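Long-range contacts in mandelate racemase/muconate lactonizing enzyme/Enolase superfamily (Rhodobacter sphaeroides, PDB 2HZG), which belongs to the enolase superfamily, pairing an N-terminal capping domain with a TIM-barrel-like domain that holds a metal site at the ends of its strands: residues F142-P146 with A180-M184; L196-Q202 with V223-P229. All blocks are in the same frame, centred on the assembly; numbering follows the deposited sequence.

Contact 1 of 2, residues F142-P146 with A180-M184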
loop_
_atom_site.group_PDB
_atom_site.type_symbol
_atom_site.label_atom_id
_atom_site.label_comp_id
_atom_site.label_asym_id
_atom_site.label_seq_id
_atom_site.Cartn_x
_atom_site.Cartn_y
_atom_site.Cartn_z
ATOM N N PHE A 142 4.713 -25.747 4.192
ATOM C CA PHE A 142 4.229 -27.042 3.716
ATOM C C PHE A 142 5.181 -27.626 2.672
ATOM O O PHE A 142 5.615 -26.916 1.762
ATOM C CB PHE A 142 2.833 -26.908 3.079
ATOM C CG PHE A 142 1.716 -26.855 4.071
ATOM C CD1 PHE A 142 1.319 -28.013 4.748
ATOM C CD2 PHE A 142 1.039 -25.654 4.318
ATOM C CE1 PHE A 142 0.292 -27.987 5.667
ATOM C CE2 PHE A 142 -0.015 -25.616 5.224
ATOM C CZ PHE A 142 -0.387 -26.789 5.914
ATOM N N GLY A 143 5.496 -28.923 2.808
ATOM C CA GLY A 143 6.220 -29.652 1.778
ATOM C C GLY A 143 5.362 -29.798 0.537
ATOM O O GLY A 143 4.146 -29.616 0.590
ATOM N N ASP A 144 5.991 -30.118 -0.585
ATOM C CA ASP A 144 5.276 -30.329 -1.837
ATOM C C ASP A 144 4.418 -31.597 -1.805
ATOM O O ASP A 144 3.497 -31.741 -2.610
ATOM C CB ASP A 144 6.254 -30.351 -3.023
ATOM C CG ASP A 144 6.910 -28.976 -3.273
ATOM O OD1 ASP A 144 6.496 -27.977 -2.630
ATOM O OD2 ASP A 144 7.835 -28.895 -4.121
ATOM N N THR A 145 4.710 -32.507 -0.875
ATOM C CA THR A 145 3.897 -33.712 -0.704
ATOM C C THR A 145 3.594 -33.798 0.776
ATOM O O THR A 145 4.313 -33.198 1.587
ATOM C CB THR A 145 4.646 -35.004 -1.146
ATOM O OG1 THR A 145 5.815 -35.157 -0.341
ATOM C CG2 THR A 145 5.068 -34.944 -2.628
ATOM N N PRO A 146 2.515 -34.507 1.141
ATOM C CA PRO A 146 2.211 -34.705 2.550
ATOM C C PRO A 146 3.314 -35.364 3.388
ATOM O O PRO A 146 3.482 -34.998 4.554
ATOM C CB PRO A 146 0.952 -35.581 2.502
ATOM C CG PRO A 146 0.301 -35.186 1.231
ATOM C CD PRO A 146 1.456 -35.078 0.288
ATOM N N ALA A 180 -6.448 -31.528 3.022
ATOM C CA ALA A 180 -6.661 -32.464 4.126
ATOM C C ALA A 180 -5.462 -33.400 4.332
ATOM O O ALA A 180 -5.032 -33.593 5.461
ATOM C CB ALA A 180 -7.989 -33.270 3.943
ATOM N N ASP A 181 -4.917 -33.934 3.245
ATOM C CA ASP A 181 -3.754 -34.825 3.293
ATOM C C ASP A 181 -2.543 -34.113 3.923
ATOM O O ASP A 181 -1.858 -34.670 4.770
ATOM C CB ASP A 181 -3.410 -35.305 1.889
ATOM C CG ASP A 181 -4.402 -36.365 1.353
ATOM O OD1 ASP A 181 -5.215 -36.905 2.130
ATOM O OD2 ASP A 181 -4.365 -36.630 0.140
ATOM N N GLN A 182 -2.329 -32.863 3.520
ATOM C CA GLN A 182 -1.237 -32.037 4.037
ATOM C C GLN A 182 -1.393 -31.742 5.528
ATOM O O GLN A 182 -0.447 -31.876 6.299
ATOM C CB GLN A 182 -1.157 -30.722 3.244
ATOM C CG GLN A 182 -0.577 -30.860 1.861
ATOM C CD GLN A 182 0.958 -30.967 1.872
ATOM O OE1 GLN A 182 1.578 -31.026 2.931
ATOM N NE2 GLN A 182 1.557 -30.991 0.699
ATOM N N ILE A 183 -2.589 -31.323 5.917
ATOM C CA ILE A 183 -2.869 -30.889 7.282
ATOM C C ILE A 183 -2.832 -32.074 8.245
ATOM O O ILE A 183 -2.290 -31.976 9.347
ATOM C CB ILE A 183 -4.224 -30.106 7.332
ATOM C CG1 ILE A 183 -4.079 -28.755 6.584
ATOM C CG2 ILE A 183 -4.685 -29.868 8.758
ATOM C CD1 ILE A 183 -5.419 -28.078 6.204
ATOM N N MET A 184 -3.408 -33.196 7.811
ATOM C CA MET A 184 -3.367 -34.437 8.597
ATOM C C MET A 184 -1.949 -34.969 8.764
ATOM O O MET A 184 -1.597 -35.456 9.835
ATOM C CB MET A 184 -4.270 -35.493 7.969
ATOM C CG MET A 184 -5.763 -35.165 8.071
ATOM S SD MET A 184 -6.280 -34.848 9.773
ATOM C CE MET A 184 -7.606 -33.677 9.468
#
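Gln182 reaches from helix 176-190 to the loop between strand 135-141 and helix 146-158, and its side chain carries most of the contact. At its base, CB packs 3.9 Å from CE1 of Phe142. The chain then bends at chi2 (-78°), which swings the amide off the helix toward the loop backbone: CD comes 3.7 Å from O of Gly143 and 3.9 Å from N of Pro146. NE2 donates to O of Gly143 at 2.9 Å. The bond is far from straight, with an N-H...O angle of 134°, and the donor stands above the carbonyl plane. The other branch, OE1, passes 3.5 Å from CD1 of Phe142, but its hydrogen bond is with OG1 of Thr149, one turn into helix 146-158. That hydroxyl is also bonded to N of Gly143, so amide, hydroxyl and loop backbone form one connected set.

On one flank of the glutamine, Phe142 CZ lies 4.2 Å from CG1 of Ile183; on the other, the Pro146 ring sets CG 3.8 Å from CB of Asp181. Thr145 N-caps helix 146-158, and its OG1 is bonded to Glu148.

Both ends of the buried amide are engaged. Since a carbonyl oxygen can only accept, Gly143 O identifies the branch facing it as nitrogen, whereas the Thr149 hydroxyl could pair with either end. Two successive barrel helices are joined through the loop that starts the first.

Contact 2 of 2, residues L196-Q202 with V223-P229. With NA (sodium ion), chain C.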
loop_
_atom_site.group_PDB
_atom_site.type_symbol
_atom_site.label_atom_id
_atom_site.label_comp_id
_atom_site.label_asym_id
_atom_site.label_seq_id
_atom_site.Cartn_x
_atom_site.Cartn_y
_atom_site.Cartn_z
ATOM N N LEU A 196 -0.946 -26.794 16.508
ATOM C CA LEU A 196 -0.774 -26.773 15.071
ATOM C C LEU A 196 -1.498 -25.567 14.494
ATOM O O LEU A 196 -2.671 -25.328 14.803
ATOM C CB LEU A 196 -1.276 -28.070 14.420
ATOM C CG LEU A 196 -1.188 -28.192 12.896
ATOM C CD1 LEU A 196 0.249 -28.100 12.372
ATOM C CD2 LEU A 196 -1.836 -29.488 12.431
ATOM N N MET A 197 -0.778 -24.801 13.677
ATOM C CA MET A 197 -1.344 -23.640 13.016
ATOM C C MET A 197 -1.161 -23.812 11.513
ATOM O O MET A 197 -0.235 -24.500 11.070
ATOM C CB MET A 197 -0.689 -22.353 13.511
ATOM C CG MET A 197 -0.991 -22.009 14.976
ATOM S SD MET A 197 -0.060 -22.985 16.206
ATOM C CE MET A 197 1.538 -22.318 16.048
ATOM N N VAL A 198 -2.061 -23.194 10.747
ATOM C CA VAL A 198 -2.031 -23.262 9.297
ATOM C C VAL A 198 -2.133 -21.865 8.696
ATOM O O VAL A 198 -2.994 -21.072 9.081
ATOM C CB VAL A 198 -3.159 -24.176 8.738
ATOM C CG1 VAL A 198 -3.179 -24.166 7.184
ATOM C CG2 VAL A 198 -3.018 -25.604 9.293
ATOM N N ASP A 199 -1.239 -21.587 7.757
ATOM C CA ASP A 199 -1.167 -20.295 7.086
ATOM C C ASP A 199 -1.323 -20.528 5.595
ATOM O O ASP A 199 -0.526 -21.224 4.982
ATOM C CB ASP A 199 0.190 -19.664 7.426
ATOM C CG ASP A 199 0.518 -18.417 6.598
ATOM O OD1 ASP A 199 -0.335 -17.864 5.874
ATOM O OD2 ASP A 199 1.698 -17.986 6.689
ATOM N N VAL A 200 -2.371 -19.960 5.014
ATOM C CA VAL A 200 -2.670 -20.181 3.594
ATOM C C VAL A 200 -2.284 -19.044 2.640
ATOM O O VAL A 200 -2.604 -19.091 1.445
ATOM C CB VAL A 200 -4.139 -20.646 3.366
ATOM C CG1 VAL A 200 -4.374 -21.970 4.117
ATOM C CG2 VAL A 200 -5.144 -19.590 3.807
ATOM N N GLY A 201 -1.578 -18.046 3.163
ATOM C CA GLY A 201 -1.012 -17.012 2.317
ATOM C C GLY A 201 -1.987 -16.321 1.371
ATOM O O GLY A 201 -1.671 -16.123 0.199
ATOM N N GLN A 202 -3.169 -15.980 1.871
ATOM C CA GLN A 202 -4.174 -15.230 1.092
ATOM C C GLN A 202 -4.724 -16.007 -0.113
ATOM O O GLN A 202 -5.355 -15.422 -0.994
ATOM C CB GLN A 202 -3.611 -13.865 0.645
ATOM C CG GLN A 202 -3.075 -12.978 1.787
ATOM C CD GLN A 202 -2.705 -11.571 1.293
ATOM O OE1 GLN A 202 -3.085 -11.171 0.190
ATOM N NE2 GLN A 202 -1.922 -10.855 2.074
ATOM N N VAL A 223 -6.526 -27.829 14.615
ATOM C CA VAL A 223 -5.764 -26.614 14.289
ATOM C C VAL A 223 -6.217 -25.396 15.116
ATOM O O VAL A 223 -7.422 -25.111 15.257
ATOM C CB VAL A 223 -5.784 -26.334 12.763
ATOM C CG1 VAL A 223 -5.051 -25.021 12.413
ATOM C CG2 VAL A 223 -5.150 -27.503 12.002
ATOM N N LEU A 224 -5.242 -24.696 15.683
ATOM C CA LEU A 224 -5.508 -23.526 16.522
ATOM C C LEU A 224 -6.020 -22.313 15.720
ATOM O O LEU A 224 -6.997 -21.672 16.108
ATOM C CB LEU A 224 -4.247 -23.153 17.323
ATOM C CG LEU A 224 -4.274 -21.893 18.206
ATOM C CD1 LEU A 224 -5.258 -22.057 19.366
ATOM C CD2 LEU A 224 -2.860 -21.535 18.715
ATOM N N TRP A 225 -5.334 -21.982 14.623
ATOM C CA TRP A 225 -5.748 -20.859 13.822
ATOM C C TRP A 225 -5.476 -21.095 12.353
ATOM O O TRP A 225 -4.617 -21.910 11.968
ATOM C CB TRP A 225 -5.132 -19.519 14.310
ATOM C CG TRP A 225 -3.660 -19.255 13.931
ATOM C CD1 TRP A 225 -3.103 -19.232 12.668
ATOM C CD2 TRP A 225 -2.591 -18.927 14.837
ATOM N NE1 TRP A 225 -1.747 -18.926 12.750
ATOM C CE2 TRP A 225 -1.421 -18.731 14.067
ATOM C CE3 TRP A 225 -2.515 -18.778 16.230
ATOM C CZ2 TRP A 225 -0.186 -18.409 14.650
ATOM C CZ3 TRP A 225 -1.303 -18.454 16.800
ATOM C CH2 TRP A 225 -0.153 -18.265 16.007
ATOM N N LEU A 226 -6.242 -20.373 11.548
ATOM C CA LEU A 226 -6.108 -20.345 10.110
ATOM C C LEU A 226 -5.704 -18.932 9.774
ATOM O O LEU A 226 -6.447 -17.992 10.023
ATOM C CB LEU A 226 -7.445 -20.701 9.446
ATOM C CG LEU A 226 -7.488 -20.518 7.925
ATOM C CD1 LEU A 226 -6.493 -21.472 7.234
ATOM C CD2 LEU A 226 -8.941 -20.691 7.418
ATOM N N GLU A 227 -4.513 -18.794 9.203
ATOM C CA GLU A 227 -3.865 -17.501 9.011
ATOM C C GLU A 227 -3.987 -17.025 7.561
ATOM O O GLU A 227 -3.844 -17.811 6.622
ATOM C CB GLU A 227 -2.403 -17.629 9.449
ATOM C CG GLU A 227 -1.517 -16.430 9.201
ATOM C CD GLU A 227 -0.148 -16.594 9.837
ATOM O OE1 GLU A 227 -0.009 -17.342 10.831
ATOM O OE2 GLU A 227 0.793 -15.930 9.359
ATOM N N GLU A 228 -4.298 -15.740 7.398
ATOM C CA GLU A 228 -4.393 -15.106 6.075
ATOM C C GLU A 228 -5.252 -15.882 5.070
ATOM O O GLU A 228 -4.768 -16.202 3.979
ATOM C CB GLU A 228 -2.987 -14.888 5.478
ATOM C CG GLU A 228 -2.179 -13.787 6.169
ATOM C CD GLU A 228 -1.422 -12.921 5.166
ATOM O OE1 GLU A 228 -1.828 -11.724 4.982
ATOM O OE2 GLU A 228 -0.457 -13.455 4.532
ATOM N N PRO A 229 -6.519 -16.204 5.426
ATOM C CA PRO A 229 -7.302 -16.957 4.412
ATOM C C PRO A 229 -7.535 -16.169 3.105
ATOM O O PRO A 229 -7.698 -16.769 2.055
ATOM C CB PRO A 229 -8.653 -17.226 5.115
ATOM C CG PRO A 229 -8.725 -16.148 6.213
ATOM C CD PRO A 229 -7.297 -15.924 6.655
HETATM NA NA NA C . 2.169 -15.829 7.465
HETATM O O HOH W 1 0.494 -15.605 5.177
HETATM O O HOH W 2 3.852 -15.192 5.784
HETATM O O HOH W 3 4.282 -16.658 8.667
#
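Asp199 and Glu227 grip one sodium ion from neighbouring strands, OD2 of Asp199 and OE2 of Glu227 each lying 2.3 Å from the metal. Their carboxylates are stacked, with planes only 14° apart, and the shared cation probably offsets the repulsion between them. Glu254 supplies the third protein ligand, and three waters also bind the ion.

In the second shell, each carboxylate's other oxygen is held. OD1 of Asp199 accepts from N of Gly201 at 3.0 Å, closing an Asx turn. OE1 of Glu227 receives NE1 of Trp225 on its anti lone pair and forms a salt bridge with Lys165. The Trp225 ring is in turn covered on one face by Met197, whose CG sits 3.5 Å from the centroid of the six-membered ring in a CH-pi contact; with chi1 of -67° and a bend at chi2, SD rises farther above the same face. Beyond the strand ends, Gln202 NE2 donates to OE1 of Glu228 at 3.0 Å, with amide and carboxylate planes nearly perpendicular.

The backbone sets this register. Val198 N bonds to O of Trp225, and Val198 O receives N of Glu227 at 2.7 Å, the alternating pattern of parallel strands, whose short axes diverge by 23°. Val198 and Leu226 turn their side chains to the face opposite the metal ligands, where Val200 CG1 meets CD1 of Leu226 at 3.8 Å.

Outward from this apolar face, helix 176-190 packs on Leu196 and Val223, while helix 235-242 packs on Leu226 and Pro229. Strand 163-167 hydrogen-bonds to the far edge of strand 195-199, and strand 249-252 continues the barrel beyond strand 225-227.

How the contacts relate
Contact 1 closes before contact 2 opens along the chain, and their centres lie 13 Å apart in the same barrel domain. Helix 176-190, which supplies 180-184, leads directly into strand 195-199, so the two contacts follow one another around the barrel. They also touch: Ile183 CG2 is 4.0 Å from CG2 of Val223, and Phe142 CE2 is 4.0 Å from CG1 of Val198. Contact 1 joins a strand-to-helix loop to an outer helix; contact 2 pairs two adjacent strands of the inner parallel sheet. Ile183 and Phe142 therefore continue the apolar layer behind the strands, whereas the sodium ligands occupy the other face of that sheet.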